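Local coordinates for DUF1214 domain-containing protein (Burkholderia cenocepacia, PDB 6ANS) that is of unknown function, belongs to the DUF1214 family and forms a two-chain assembly, with a sodium ion bound in the crystal, at residues Tyr133-Thr138 with Thr152-Ala157; Asp42-Ser47 with Gln236-Thr241; Arg119-Val124 with Glu211-Gln216. All coordinates share one frame; numbering follows the deposited sequence.

How the contacts relate
From the N terminus, the chain first runs through helix 35-46, whose end packs on helix 224-251 in contact 2; this closes the widest loop, with 188 residues between its segments. Contact 3 is nested inside it, joining strand 122-125 to strand 207-212 at one margin of a mixed sheet. Contact 1 is nested deeper still, inside the loop of contact 3, where strand 133-140 pairs with strand 151-155 in an antiparallel sheet. Contacts 1 and 3 have centres about 18 Å apart, while contacts 1 and 2 lie on opposite sides of the chain's centre. No loops cross: two sheet pairings sit within one helix-to-helix closure.

Contact 1: Tyr133-Thr138 with Thr152-Ala157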
# COMPACT_ATOMS: atom_id res chain seq x y z
N TYR A 133 -11.52 -17.47 13.14
CA TYR A 133 -10.12 -17.81 13.37
C TYR A 133 -9.24 -16.56 13.42
O TYR A 133 -9.24 -15.76 12.48
CB TYR A 133 -9.59 -18.80 12.33
CG TYR A 133 -8.19 -19.30 12.68
CD1 TYR A 133 -7.05 -18.58 12.29
CD2 TYR A 133 -8.01 -20.46 13.43
CE1 TYR A 133 -5.77 -19.02 12.62
CE2 TYR A 133 -6.73 -20.91 13.77
CZ TYR A 133 -5.62 -20.18 13.36
OH TYR A 133 -4.36 -20.61 13.70
N LEU A 134 -8.49 -16.43 14.51
CA LEU A 134 -7.63 -15.28 14.78
C LEU A 134 -6.39 -15.78 15.52
O LEU A 134 -6.52 -16.38 16.58
CB LEU A 134 -8.39 -14.26 15.64
CG LEU A 134 -7.58 -13.09 16.16
CD1 LEU A 134 -7.16 -12.23 14.98
CD2 LEU A 134 -8.42 -12.29 17.15
N SER A 135 -5.20 -15.56 14.95
CA SER A 135 -3.98 -16.00 15.63
C SER A 135 -2.95 -14.89 15.63
O SER A 135 -2.95 -14.01 14.76
CB SER A 135 -3.42 -17.30 15.01
OG SER A 135 -2.80 -17.08 13.76
N PHE A 136 -2.09 -14.92 16.65
CA PHE A 136 -1.04 -13.93 16.86
C PHE A 136 0.29 -14.67 17.01
O PHE A 136 0.45 -15.43 17.96
CB PHE A 136 -1.29 -13.08 18.11
CG PHE A 136 -2.61 -12.34 18.10
CD1 PHE A 136 -2.69 -11.05 17.62
CD2 PHE A 136 -3.76 -12.94 18.61
CE1 PHE A 136 -3.91 -10.36 17.62
CE2 PHE A 136 -4.97 -12.26 18.62
CZ PHE A 136 -5.04 -10.97 18.13
N GLY A 137 1.23 -14.42 16.12
CA GLY A 137 2.57 -14.97 16.23
C GLY A 137 3.62 -13.89 16.34
O GLY A 137 3.58 -12.90 15.61
N THR A 138 4.57 -14.07 17.26
CA THR A 138 5.74 -13.20 17.25
C THR A 138 6.90 -13.94 16.59
O THR A 138 7.00 -15.16 16.69
CB THR A 138 6.10 -12.69 18.65
OG1 THR A 138 6.45 -13.77 19.50
CG2 THR A 138 4.90 -11.92 19.24
N THR A 152 8.66 -16.96 18.01
CA THR A 152 9.03 -16.84 19.41
C THR A 152 7.84 -16.91 20.38
O THR A 152 8.06 -17.12 21.57
CB THR A 152 9.79 -15.52 19.65
OG1 THR A 152 9.03 -14.42 19.12
CG2 THR A 152 11.16 -15.57 18.99
N GLY A 153 6.61 -16.77 19.90
CA GLY A 153 5.43 -16.85 20.75
C GLY A 153 4.20 -17.02 19.88
O GLY A 153 4.24 -16.81 18.67
N PHE A 154 3.10 -17.41 20.53
CA PHE A 154 1.91 -17.73 19.77
C PHE A 154 0.69 -17.64 20.68
O PHE A 154 0.74 -18.04 21.84
CB PHE A 154 1.99 -19.13 19.15
CG PHE A 154 0.80 -19.47 18.30
CD1 PHE A 154 0.71 -19.00 17.00
CD2 PHE A 154 -0.25 -20.22 18.82
CE1 PHE A 154 -0.41 -19.29 16.21
CE2 PHE A 154 -1.36 -20.51 18.05
CZ PHE A 154 -1.44 -20.04 16.73
N LEU A 155 -0.40 -17.10 20.14
CA LEU A 155 -1.67 -17.05 20.86
C LEU A 155 -2.81 -17.12 19.86
O LEU A 155 -2.80 -16.39 18.86
CB LEU A 155 -1.76 -15.76 21.69
CG LEU A 155 -3.05 -15.43 22.43
CD1 LEU A 155 -3.28 -16.41 23.55
CD2 LEU A 155 -3.00 -14.01 22.98
N ASP A 156 -3.74 -18.03 20.11
CA ASP A 156 -4.97 -18.17 19.32
C ASP A 156 -6.14 -18.29 20.30
O ASP A 156 -6.01 -17.99 21.49
CB ASP A 156 -4.88 -19.35 18.34
CG ASP A 156 -4.79 -20.70 19.03
OD1 ASP A 156 -4.89 -20.79 20.27
OD2 ASP A 156 -4.61 -21.71 18.30
N ALA A 157 -7.29 -18.77 19.79
CA ALA A 157 -8.51 -18.88 20.63
C ALA A 157 -8.33 -19.85 21.79
O ALA A 157 -9.04 -19.75 22.80
CB ALA A 157 -9.70 -19.33 19.79
O HOH W 1 -7.84 -19.06 16.81
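Y133 meets F154 through its hydroxyl, OH lying at the edge of the F154 ring, 4.2 Å from CZ; its polar partners are D273 and N275. L134 O is linked to A157 N by a water that donates to the carbonyl and accepts from the amide, continuing the pairing where direct bonds stop. S135 sets CB against the end of the F154 ring, 3.8 Å from F154 CZ, while its OG bonds to D273. F154 reaches this position because CG stands anti to its backbone N (chi1 -177°), which carries the ring across to S135. F136 and L155 form a hydrogen-bonded antiparallel pair: F136 N to L155 O is 2.7 Å, with the return bond from L155 N to F136 O. The F136 ring has L155 O at its edge. G137 and F154 form a non-hydrogen-bonded antiparallel pair, G137 CA giving a C-H contact to G153 O at 3.5 Å. T138 closes the ladder, T138 N donating to G153 O from above the carbonyl plane and T138 O receiving T152 N at 2.8 Å. The T138 and T152 side chains cross at about a right angle, their hydroxyls OG1 and OG1 2.7 Å apart; R183 O and T188 OG1 are further partners of T138 and T152 respectively. This is an antiparallel pairing of consecutive strands, linked through helix 143-146, at one margin of a four-stranded antiparallel sheet, strand 188-196 flanking 133-140 on its other side. Chemically, backbone bonds set the register, while the buried hydroxyls of S135, T138 and T152 all find hydrogen-bonding partners.

Contact 2: Asp42-Ser47 with Gln236-Thr241; sequences DTLKRS and QFVEQT
E239 stretches its side chain across to R46 and overlaps the edge of the guanidinium, which grips the carboxylate side-on. R46 NE bonds to E239 OE2 at 3.0 Å and R46 NH2 to E239 OE1 at 2.7 Å, each oxygen using its syn lone pair. The two flat groups are 26° apart, so this two-point salt bridge is slightly twisted. R46 leaves its helix with CG anti to the backbone N (chi1 -166°) and bends at chi3, which turns the guanidinium back to the acid. A water donates to both E239 OE2 and R46 O, adding a third bond at the carboxylate. Beneath the salt bridge the helices come close: S47 OG sits 3.2 Å from E239 CA and also touches E239 CB, while donating to T43 O, one turn earlier in its own segment. T43 O takes S47 N and S47 OG from opposite faces of its plane. T43 turns its methyl CG2 toward the other helix, 4.1 Å from Q236 N; its hydroxyl bonds to D39 O and accepts from a water that also meets Q236 NE2. Deeper in, L44 CD2 packs on V238 CG2 at 4.0 Å, with M74 and L73 of helix 60-83 covering this apolar patch. The short helical segments run nearly parallel, crossing at 15° with axes 8.6 Å apart. On another side of helix 35-46, K45 and L44 meet the second subunit, where W37 of that subunit bonds to L44 O. The chemistry is thus graded, from leucine-valine packing to a charged pair on the more exposed side.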
# COMPACT_ATOMS: atom_id res chain seq x y z
N ASP A 42 20.76 -1.41 -7.21
CA ASP A 42 21.52 -2.52 -7.79
C ASP A 42 21.16 -3.87 -7.16
O ASP A 42 21.23 -4.91 -7.83
CB ASP A 42 23.03 -2.30 -7.63
CG ASP A 42 23.55 -1.18 -8.51
OD1 ASP A 42 22.84 -0.76 -9.45
OD2 ASP A 42 24.70 -0.75 -8.27
N THR A 43 20.85 -3.89 -5.86
CA THR A 43 20.37 -5.13 -5.26
C THR A 43 19.01 -5.50 -5.82
O THR A 43 18.77 -6.67 -6.16
CB THR A 43 20.32 -4.98 -3.74
OG1 THR A 43 21.63 -4.64 -3.26
CG2 THR A 43 19.80 -6.28 -3.06
N LEU A 44 18.13 -4.53 -5.96
CA LEU A 44 16.87 -4.75 -6.66
C LEU A 44 17.10 -5.33 -8.04
O LEU A 44 16.48 -6.33 -8.43
CB LEU A 44 16.12 -3.43 -6.78
CG LEU A 44 15.22 -3.18 -5.60
CD1 LEU A 44 14.60 -1.80 -5.69
CD2 LEU A 44 14.18 -4.29 -5.68
N LYS A 45 18.02 -4.73 -8.80
CA LYS A 45 18.29 -5.20 -10.15
C LYS A 45 18.75 -6.64 -10.14
O LYS A 45 18.23 -7.47 -10.89
CB LYS A 45 19.33 -4.29 -10.82
CG LYS A 45 19.71 -4.69 -12.25
CD LYS A 45 20.37 -3.49 -12.98
CE LYS A 45 21.69 -3.08 -12.34
NZ LYS A 45 22.38 -1.98 -13.08
N ARG A 46 19.71 -6.97 -9.26
CA ARG A 46 20.26 -8.32 -9.20
C ARG A 46 19.19 -9.35 -8.85
O ARG A 46 19.31 -10.52 -9.25
CB ARG A 46 21.40 -8.35 -8.19
CG ARG A 46 22.26 -9.58 -8.27
CD ARG A 46 23.45 -9.50 -7.32
NE ARG A 46 23.04 -9.54 -5.92
CZ ARG A 46 23.40 -8.63 -5.02
NH1 ARG A 46 24.20 -7.63 -5.37
NH2 ARG A 46 22.97 -8.73 -3.76
N SER A 47 18.14 -8.94 -8.15
CA SER A 47 17.03 -9.85 -7.85
C SER A 47 16.37 -10.40 -9.11
O SER A 47 15.74 -11.46 -9.05
CB SER A 47 15.96 -9.13 -7.03
OG SER A 47 16.44 -8.83 -5.75
N GLN A 236 17.40 -6.35 0.31
CA GLN A 236 17.80 -7.73 0.53
C GLN A 236 16.59 -8.63 0.78
O GLN A 236 16.65 -9.83 0.48
CB GLN A 236 18.80 -7.81 1.69
CG GLN A 236 20.23 -7.43 1.26
CD GLN A 236 21.00 -6.72 2.34
OE1 GLN A 236 20.64 -6.77 3.52
NE2 GLN A 236 22.10 -6.06 1.95
N PHE A 237 15.50 -8.08 1.31
CA PHE A 237 14.25 -8.83 1.43
C PHE A 237 13.74 -9.29 0.07
O PHE A 237 13.29 -10.43 -0.08
CB PHE A 237 13.19 -7.97 2.14
CG PHE A 237 11.87 -8.68 2.39
CD1 PHE A 237 11.66 -9.39 3.57
CD2 PHE A 237 10.85 -8.61 1.45
CE1 PHE A 237 10.44 -10.03 3.82
CE2 PHE A 237 9.63 -9.26 1.67
CZ PHE A 237 9.42 -9.96 2.87
N VAL A 238 13.77 -8.41 -0.94
CA VAL A 238 13.31 -8.79 -2.28
C VAL A 238 14.14 -9.95 -2.81
O VAL A 238 13.60 -10.97 -3.28
CB VAL A 238 13.38 -7.60 -3.25
CG1 VAL A 238 13.04 -8.07 -4.66
CG2 VAL A 238 12.44 -6.50 -2.82
N GLU A 239 15.46 -9.82 -2.74
CA GLU A 239 16.33 -10.86 -3.28
C GLU A 239 16.17 -12.17 -2.53
O GLU A 239 16.01 -13.23 -3.14
CB GLU A 239 17.79 -10.41 -3.23
CG GLU A 239 18.77 -11.49 -3.70
CD GLU A 239 20.10 -10.91 -4.14
OE1 GLU A 239 20.75 -10.28 -3.28
OE2 GLU A 239 20.50 -11.11 -5.32
N GLN A 240 16.18 -12.11 -1.19
CA GLN A 240 16.14 -13.35 -0.40
C GLN A 240 14.77 -14.01 -0.43
O GLN A 240 14.67 -15.24 -0.45
CB GLN A 240 16.55 -13.09 1.05
CG GLN A 240 17.99 -12.64 1.24
CD GLN A 240 18.98 -13.63 0.65
OE1 GLN A 240 18.86 -14.84 0.83
NE2 GLN A 240 19.98 -13.10 -0.06
N THR A 241 13.69 -13.22 -0.42
CA THR A 241 12.36 -13.83 -0.42
C THR A 241 12.08 -14.51 -1.75
O THR A 241 11.61 -15.65 -1.78
CB THR A 241 11.29 -12.77 -0.15
OG1 THR A 241 11.54 -12.18 1.13
CG2 THR A 241 9.86 -13.37 -0.17
O HOH W 2 22.75 -6.09 -1.25
O HOH W 3 19.64 -12.68 -7.17

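Contact 3: Arg119-Val124 with Glu211-Gln216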
# COMPACT_ATOMS: atom_id res chain seq x y z
N ARG A 119 12.80 -6.23 23.18
CA ARG A 119 13.23 -5.73 24.47
C ARG A 119 12.21 -4.78 25.10
O ARG A 119 12.41 -4.34 26.24
CB ARG A 119 14.58 -5.03 24.33
CG ARG A 119 15.68 -5.94 23.79
CD ARG A 119 16.89 -5.13 23.36
NE ARG A 119 16.54 -4.18 22.30
CZ ARG A 119 17.40 -3.31 21.78
NH1 ARG A 119 18.66 -3.27 22.22
NH2 ARG A 119 17.02 -2.47 20.82
N CYS A 120 11.14 -4.45 24.39
CA CYS A 120 10.12 -3.52 24.86
C CYS A 120 8.82 -4.28 25.08
O CYS A 120 8.75 -5.50 24.88
CB CYS A 120 9.96 -2.38 23.84
SG CYS A 120 11.56 -1.54 23.48
N GLU A 121 7.77 -3.57 25.48
CA GLU A 121 6.47 -4.19 25.71
C GLU A 121 5.39 -3.47 24.92
O GLU A 121 5.44 -2.25 24.75
CB GLU A 121 6.14 -4.20 27.19
CG GLU A 121 7.18 -4.97 28.03
CD GLU A 121 6.73 -5.15 29.47
OE1 GLU A 121 6.36 -4.14 30.10
OE2 GLU A 121 6.73 -6.29 29.96
N TYR A 122 4.41 -4.23 24.43
CA TYR A 122 3.37 -3.71 23.54
C TYR A 122 2.00 -4.18 24.00
O TYR A 122 1.84 -5.28 24.55
CB TYR A 122 3.61 -4.15 22.08
CG TYR A 122 4.95 -3.66 21.56
CD1 TYR A 122 5.05 -2.48 20.83
CD2 TYR A 122 6.11 -4.37 21.83
CE1 TYR A 122 6.28 -2.03 20.37
CE2 TYR A 122 7.35 -3.94 21.38
CZ TYR A 122 7.43 -2.77 20.66
OH TYR A 122 8.66 -2.35 20.23
N ARG A 123 1.02 -3.32 23.76
CA ARG A 123 -0.39 -3.63 23.98
C ARG A 123 -1.09 -3.67 22.63
O ARG A 123 -1.00 -2.71 21.85
CB ARG A 123 -1.04 -2.57 24.87
CG ARG A 123 -2.21 -3.05 25.67
CD ARG A 123 -2.94 -1.88 26.34
NE ARG A 123 -2.03 -0.84 26.81
CZ ARG A 123 -1.43 -0.85 27.99
NH1 ARG A 123 -1.63 -1.86 28.84
NH2 ARG A 123 -0.62 0.15 28.33
N VAL A 124 -1.78 -4.77 22.34
CA VAL A 124 -2.65 -4.89 21.18
C VAL A 124 -4.08 -4.84 21.68
O VAL A 124 -4.47 -5.65 22.54
CB VAL A 124 -2.39 -6.19 20.39
CG1 VAL A 124 -3.39 -6.31 19.26
CG2 VAL A 124 -0.96 -6.21 19.87
N GLU A 211 0.38 -0.49 20.30
CA GLU A 211 1.12 0.65 20.82
C GLU A 211 2.15 0.16 21.83
O GLU A 211 2.04 -0.92 22.40
CB GLU A 211 0.18 1.67 21.47
CG GLU A 211 -0.57 1.12 22.66
CD GLU A 211 -1.74 2.00 23.09
OE1 GLU A 211 -1.84 3.15 22.61
OE2 GLU A 211 -2.56 1.54 23.91
N ARG A 212 3.17 1.00 22.06
CA ARG A 212 4.11 0.74 23.14
C ARG A 212 3.42 0.94 24.48
O ARG A 212 2.55 1.81 24.63
CB ARG A 212 5.30 1.68 23.04
CG ARG A 212 6.32 1.24 22.05
CD ARG A 212 7.21 0.20 22.69
NE ARG A 212 8.06 0.77 23.72
CZ ARG A 212 9.23 1.35 23.47
NH1 ARG A 212 9.67 1.45 22.22
NH2 ARG A 212 9.96 1.84 24.47
N ILE A 213 3.78 0.10 25.46
CA ILE A 213 3.06 0.15 26.73
C ILE A 213 3.37 1.44 27.47
O ILE A 213 2.46 2.08 28.03
CB ILE A 213 3.35 -1.09 27.59
CG1 ILE A 213 2.40 -2.24 27.19
CG2 ILE A 213 3.29 -0.77 29.07
CD1 ILE A 213 2.52 -3.47 28.08
N ASP A 214 4.62 1.85 27.51
CA ASP A 214 4.95 3.09 28.19
C ASP A 214 4.84 4.25 27.21
O ASP A 214 5.31 4.15 26.07
CB ASP A 214 6.33 3.04 28.84
CG ASP A 214 6.25 2.61 30.30
OD1 ASP A 214 5.24 2.95 30.95
OD2 ASP A 214 7.18 1.93 30.80
N ALA A 215 4.18 5.32 27.64
CA ALA A 215 3.92 6.47 26.79
C ALA A 215 5.21 6.96 26.15
O ALA A 215 6.21 7.21 26.84
CB ALA A 215 3.26 7.58 27.61
N GLN A 216 5.19 7.09 24.84
CA GLN A 216 6.36 7.48 24.06
C GLN A 216 6.32 8.96 23.74
O GLN A 216 5.27 9.50 23.37
CB GLN A 216 6.43 6.67 22.77
CG GLN A 216 6.47 5.18 22.99
CD GLN A 216 7.80 4.73 23.56
OE1 GLN A 216 8.86 5.13 23.08
NE2 GLN A 216 7.75 3.91 24.60
O HOH W 4 8.18 -1.12 26.58
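Y122 and R212 form a non-hydrogen-bonded antiparallel pair and R123 and E211 the hydrogen-bonded pair next to it, R123 N to E211 O at 2.9 Å and E211 N to R123 O at 3.0 Å, and I213 N extends the ladder by donating to E121 O from above the carbonyl plane. Between these bonds Y122 CA makes a C-H contact to E211 O. R212 is folded back by bends at chi2 and chi3, which bring its CD to within 3.3 Å of Y122 CE1 and its guanidinium under C120. There C120 SG lies 3.6 Å above the guanidinium plane, over its centre, and the amide carbon Q216 CD covers the opposite face, so the flat group is sandwiched. R212 NH1 and Y122 OH both bond to G87 O, which ties the arginine and the tyrosine to one backbone carbonyl. Strand 207-212 is an outermost strand of a four-stranded mixed sheet in this chain, with 122-125 next to it and 167-173 on the far side of 122-125, so the contact lies at the sheet margin and near the protein surface. On the face bearing R123 and E211, these side chains run side by side; OE2 of E211 stands at the guanidinium edge, 3.8 Å from R123 NE, a long salt bridge with the two planes nearly perpendicular. I213 crosses R123 at about a right angle and sets CG1 over one face of its guanidinium. The same isoleucine reaches back with CD1 to E121 CB at 3.8 Å, while the carboxylate of E121 is directed to S173 and R177.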